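Local coordinates for De novo designed protein Foldit4 (Synthetic construct, PDB 6WI5) that has no known natural function, being a de novo designed Foldit protein in which two helices pack on a four-stranded antiparallel sheet, at residues L65-R68 with I69-E72; L20-R23 with I24-V28. All coordinates share one frame; numbering follows the deposited sequence.

Contact 1. Residues L65-R68 with I69-E72; sequences LVER and ILRE
L65 to E72 form two turns of helix 59-76, and four backbone hydrogen bonds tie L65-R68 to I69-E72. I69 N donates to L65 O at 2.9 Å, and L70 N, R71 N and E72 N donate to V66 O, E67 O and R68 O. Each donor is four residues after its acceptor, as in an alpha helix.

The apolar contacts lie one turn apart. L65 and I69 cross at an angle, with L65 CG 3.9 Å from I69 CD1. CG1 of I69 stands beside its own backbone N (chi1 -72°), which turns CD1 back toward L65. V66 and L70 run alongside each other, and V66 CG1 lies 4.1 Å from L70 CD1. L65 and I69 also touch helix 17-31 and strand 47-56. V66 and I69 reach strand 3-11.

The R71 contact is packing against the backbone rather than a charge pair. Its CG lies 3.2 Å from E67 O, and the chain runs extended over the preceding turn. R71 has two conformers, so the place of its guanidinium is doubtful. In one of them a guanidinium face lies over E67 O, and R71 NH1 stays 5.1 Å from E67 OE1.

R68 and E72 turn their charged ends to the other helix instead. R68 pairs with E27 and E31, and E72 pairs with R23. The chemistry is that of an amphipathic helix: L65, V66 and I69 give it an apolar face against the fold, and R68 and E72 give it a charged border along helix 17-31.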
loop_
_atom_site.group_PDB
_atom_site.type_symbol
_atom_site.label_atom_id
_atom_site.label_comp_id
_atom_site.label_asym_id
_atom_site.label_seq_id
_atom_site.Cartn_x
_atom_site.Cartn_y
_atom_site.Cartn_z
ATOM N N LEU A 65 -7.746 4.047 5.271
ATOM C CA LEU A 65 -6.408 4.247 4.724
ATOM C C LEU A 65 -6.195 3.428 3.458
ATOM O O LEU A 65 -5.543 3.893 2.514
ATOM C CB LEU A 65 -5.360 3.894 5.780
ATOM C CG LEU A 65 -3.894 4.018 5.367
ATOM C CD1 LEU A 65 -3.600 5.418 4.860
ATOM C CD2 LEU A 65 -2.984 3.666 6.533
ATOM N N VAL A 66 -6.740 2.210 3.411
ATOM C CA VAL A 66 -6.567 1.358 2.238
ATOM C C VAL A 66 -7.247 1.976 1.022
ATOM O O VAL A 66 -6.671 2.037 -0.071
ATOM C CB VAL A 66 -7.095 -0.060 2.524
ATOM C CG1 VAL A 66 -7.257 -0.840 1.231
ATOM C CG2 VAL A 66 -6.152 -0.791 3.468
ATOM N N GLU A 67 -8.484 2.451 1.196
ATOM C CA GLU A 67 -9.206 3.049 0.075
ATOM C C GLU A 67 -8.509 4.305 -0.428
ATOM O O GLU A 67 -8.493 4.574 -1.634
ATOM C CB GLU A 67 -10.645 3.363 0.482
ATOM C CG GLU A 67 -11.466 2.135 0.812
ATOM C CD GLU A 67 -11.470 1.122 -0.315
ATOM O OE1 GLU A 67 -11.548 1.536 -1.492
ATOM O OE2 GLU A 67 -11.386 -0.090 -0.024
ATOM N N ARG A 68 -7.929 5.088 0.481
ATOM C CA ARG A 68 -7.219 6.292 0.062
ATOM C C ARG A 68 -5.934 5.938 -0.675
ATOM O O ARG A 68 -5.570 6.600 -1.654
ATOM C CB ARG A 68 -6.931 7.175 1.276
ATOM C CG ARG A 68 -6.886 8.658 0.957
ATOM C CD ARG A 68 -6.918 9.510 2.218
ATOM N NE ARG A 68 -5.677 9.424 2.983
ATOM C CZ ARG A 68 -5.551 8.781 4.140
ATOM N NH1 ARG A 68 -6.595 8.166 4.679
ATOM N NH2 ARG A 68 -4.381 8.759 4.761
ATOM N N ILE A 69 -5.242 4.887 -0.227
ATOM C CA ILE A 69 -4.045 4.422 -0.923
ATOM C C ILE A 69 -4.399 3.931 -2.321
ATOM O O ILE A 69 -3.705 4.239 -3.298
ATOM C CB ILE A 69 -3.341 3.329 -0.095
ATOM C CG1 ILE A 69 -2.677 3.939 1.140
ATOM C CG2 ILE A 69 -2.325 2.577 -0.945
ATOM C CD1 ILE A 69 -2.084 2.914 2.081
ATOM N N LEU A 70 -5.491 3.172 -2.442
ATOM C CA LEU A 70 -5.882 2.650 -3.748
ATOM C C LEU A 70 -6.230 3.777 -4.713
ATOM O O LEU A 70 -5.941 3.686 -5.912
ATOM C CB LEU A 70 -7.058 1.684 -3.603
ATOM C CG LEU A 70 -6.774 0.417 -2.793
ATOM C CD1 LEU A 70 -7.967 -0.525 -2.821
ATOM C CD2 LEU A 70 -5.522 -0.277 -3.303
ATOM N N ARG A 71 -6.850 4.850 -4.212
ATOM C CA ARG A 71 -7.156 5.990 -5.074
ATOM C C ARG A 71 -5.882 6.692 -5.531
ATOM O O ARG A 71 -5.777 7.105 -6.693
ATOM C CB ARG A 71 -8.069 6.978 -4.345
ATOM C CG ARG A 71 -9.455 6.448 -4.012
ATOM C CD ARG A 71 -10.342 7.573 -3.496
ATOM N NE ARG A 71 -11.482 7.074 -2.735
ATOM C CZ ARG A 71 -11.512 6.990 -1.409
ATOM N NH1 ARG A 71 -12.591 6.523 -0.795
ATOM N NH2 ARG A 71 -10.461 7.376 -0.695
ATOM N N GLU A 72 -4.907 6.833 -4.633
ATOM C CA GLU A 72 -3.648 7.467 -5.012
ATOM C C GLU A 72 -2.859 6.602 -5.985
ATOM O O GLU A 72 -2.166 7.131 -6.862
ATOM C CB GLU A 72 -2.813 7.769 -3.768
ATOM C CG GLU A 72 -3.464 8.750 -2.807
ATOM C CD GLU A 72 -3.674 10.125 -3.418
ATOM O OE1 GLU A 72 -2.922 10.492 -4.346
ATOM O OE2 GLU A 72 -4.594 10.839 -2.967
#

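Contact 2. Residues L20-R23 with I24-V28; sequences LIKR and ILEEV
Helix 17-31 is one of the two helices that lie on the antiparallel sheet, and L20-R23 and I24-V28 are consecutive parts of it. I24 N donates to L20 O and L25 N to I21 O, both at 3.0 Å. E26 N and E27 N continue the series to K22 O and R23 O.

L20 and I24 are buried. Their side chains run in parallel, with L20 CD1 3.9 Å from I24 CD1. I21 and L25 make a similar pair at the margin, beside strand 36-44, with I21 CG2 4.0 Å from L25 CD1. L20 and I24 reach helix 59-76 and strand 3-11.

K22 and E26 meet on the outer side. The K22 chain is fully extended, and its CE comes 3.4 Å from E26 OE2. The ammonium stops short of a salt bridge, with K22 NZ 4.4 Å from E26 OE2. E26 CG sits beside its own backbone N (chi1 -78°), which lays the carboxylate back over the preceding turn. OE1 of E26 thus lies 3.7 Å from R23 CA. The R23 guanidinium and the E26 carboxylate are nearly coplanar, but R23 NE is 4.6 Å from E26 OE1. An alanine here removes the carboxylate; the K22 chain is then likely to be freer to swing, and its ammonium to be without its nearby opposite charge.

R23 and E27 lie along the interface with helix 59-76, where E72 and R68 are their partners. E27 also has a salt bridge to R30 of its own helix. An apolar face on the sheet, with charged residues at its border and outer side, is typical of the amphipathic helices of a ferredoxin-like (beta-alpha-beta-beta-alpha-beta) fold.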
loop_
_atom_site.group_PDB
_atom_site.type_symbol
_atom_site.label_atom_id
_atom_site.label_comp_id
_atom_site.label_asym_id
_atom_site.label_seq_id
_atom_site.Cartn_x
_atom_site.Cartn_y
_atom_site.Cartn_z
ATOM N N LEU A 20 5.551 6.375 -6.382
ATOM C CA LEU A 20 4.489 5.551 -5.813
ATOM C C LEU A 20 4.708 5.322 -4.324
ATOM O O LEU A 20 3.783 5.474 -3.518
ATOM C CB LEU A 20 4.406 4.220 -6.560
ATOM C CG LEU A 20 3.386 3.212 -6.026
ATOM C CD1 LEU A 20 1.980 3.783 -6.102
ATOM C CD2 LEU A 20 3.479 1.899 -6.786
ATOM N N ILE A 21 5.932 4.957 -3.937
ATOM C CA ILE A 21 6.228 4.725 -2.526
ATOM C C ILE A 21 6.088 6.015 -1.730
ATOM O O ILE A 21 5.565 6.017 -0.608
ATOM C CB ILE A 21 7.632 4.113 -2.370
ATOM C CG1 ILE A 21 7.658 2.693 -2.939
ATOM C CG2 ILE A 21 8.068 4.123 -0.912
ATOM C CD1 ILE A 21 9.002 2.021 -2.817
ATOM N N LYS A 22 6.549 7.133 -2.294
ATOM C CA LYS A 22 6.437 8.411 -1.598
ATOM C C LYS A 22 4.979 8.780 -1.359
ATOM O O LYS A 22 4.616 9.231 -0.266
ATOM C CB LYS A 22 7.143 9.508 -2.396
ATOM C CG LYS A 22 7.116 10.875 -1.731
ATOM C CD LYS A 22 7.761 11.933 -2.614
ATOM C CE LYS A 22 7.750 13.295 -1.936
ATOM N NZ LYS A 22 8.340 14.355 -2.799
ATOM N N ARG A 23 4.125 8.582 -2.366
ATOM C CA ARG A 23 2.714 8.921 -2.218
ATOM C C ARG A 23 2.033 8.038 -1.178
ATOM O O ARG A 23 1.196 8.515 -0.404
ATOM C CB ARG A 23 2.005 8.802 -3.567
ATOM C CG ARG A 23 0.520 9.121 -3.522
ATOM C CD ARG A 23 0.268 10.620 -3.544
ATOM N NE ARG A 23 0.753 11.232 -4.777
ATOM C CZ ARG A 23 0.100 11.200 -5.935
ATOM N NH1 ARG A 23 -1.068 10.579 -6.025
ATOM N NH2 ARG A 23 0.619 11.786 -7.006
ATOM N N ILE A 24 2.381 6.749 -1.145
ATOM C CA ILE A 24 1.753 5.834 -0.197
ATOM C C ILE A 24 2.173 6.168 1.229
ATOM O O ILE A 24 1.343 6.184 2.148
ATOM C CB ILE A 24 2.086 4.376 -0.561
ATOM C CG1 ILE A 24 1.476 4.013 -1.914
ATOM C CG2 ILE A 24 1.581 3.426 0.513
ATOM C CD1 ILE A 24 1.779 2.602 -2.356
ATOM N N LEU A 25 3.462 6.440 1.439
ATOM C CA LEU A 25 3.927 6.803 2.773
ATOM C C LEU A 25 3.341 8.134 3.224
ATOM O O LEU A 25 3.151 8.352 4.426
ATOM C CB LEU A 25 5.452 6.859 2.806
ATOM C CG LEU A 25 6.176 5.534 2.574
ATOM C CD1 LEU A 25 7.677 5.715 2.702
ATOM C CD2 LEU A 25 5.679 4.474 3.545
ATOM N N GLU A 26 3.055 9.033 2.281
ATOM C CA GLU A 26 2.433 10.303 2.639
ATOM C C GLU A 26 1.007 10.098 3.127
ATOM O O GLU A 26 0.570 10.757 4.077
ATOM C CB GLU A 26 2.464 11.256 1.445
ATOM C CG GLU A 26 3.810 11.916 1.220
ATOM C CD GLU A 26 3.879 12.650 -0.101
ATOM O OE1 GLU A 26 3.005 12.409 -0.960
ATOM O OE2 GLU A 26 4.805 13.469 -0.281
ATOM N N GLU A 27 0.265 9.187 2.494
ATOM C CA GLU A 27 -1.099 8.919 2.934
ATOM C C GLU A 27 -1.118 8.235 4.296
ATOM O O GLU A 27 -2.014 8.485 5.108
ATOM C CB GLU A 27 -1.835 8.074 1.895
ATOM C CG GLU A 27 -2.065 8.790 0.575
ATOM C CD GLU A 27 -2.902 10.048 0.727
ATOM O OE1 GLU A 27 -3.757 10.095 1.636
ATOM O OE2 GLU A 27 -2.701 10.992 -0.064
ATOM N N VAL A 28 -0.140 7.365 4.561
ATOM C CA VAL A 28 -0.040 6.750 5.880
ATOM C C VAL A 28 0.283 7.802 6.932
ATOM O O VAL A 28 -0.251 7.772 8.046
ATOM C CB VAL A 28 1.008 5.621 5.862
ATOM C CG1 VAL A 28 1.194 5.043 7.257
ATOM C CG2 VAL A 28 0.598 4.532 4.882
#

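Overall arrangement
Contact 2 comes first along the chain, on helix 17-31, and contact 1 follows on helix 59-76. Their centres are about 10 Å apart, and each centre is about 8 Å from that of the chain. Strands 36-44 and 47-56 separate the two helices in sequence. Both helices pack on the one antiparallel sheet, ordered 36-44, 47-56, 3-11, 81-87. The contacts also touch directly. Two salt bridges join them, I24 packs on I69, and L65 CD1 lies 3.9 Å from V28 CA. The designed fold is thus joined between its helices by both charge pairs and apolar packing.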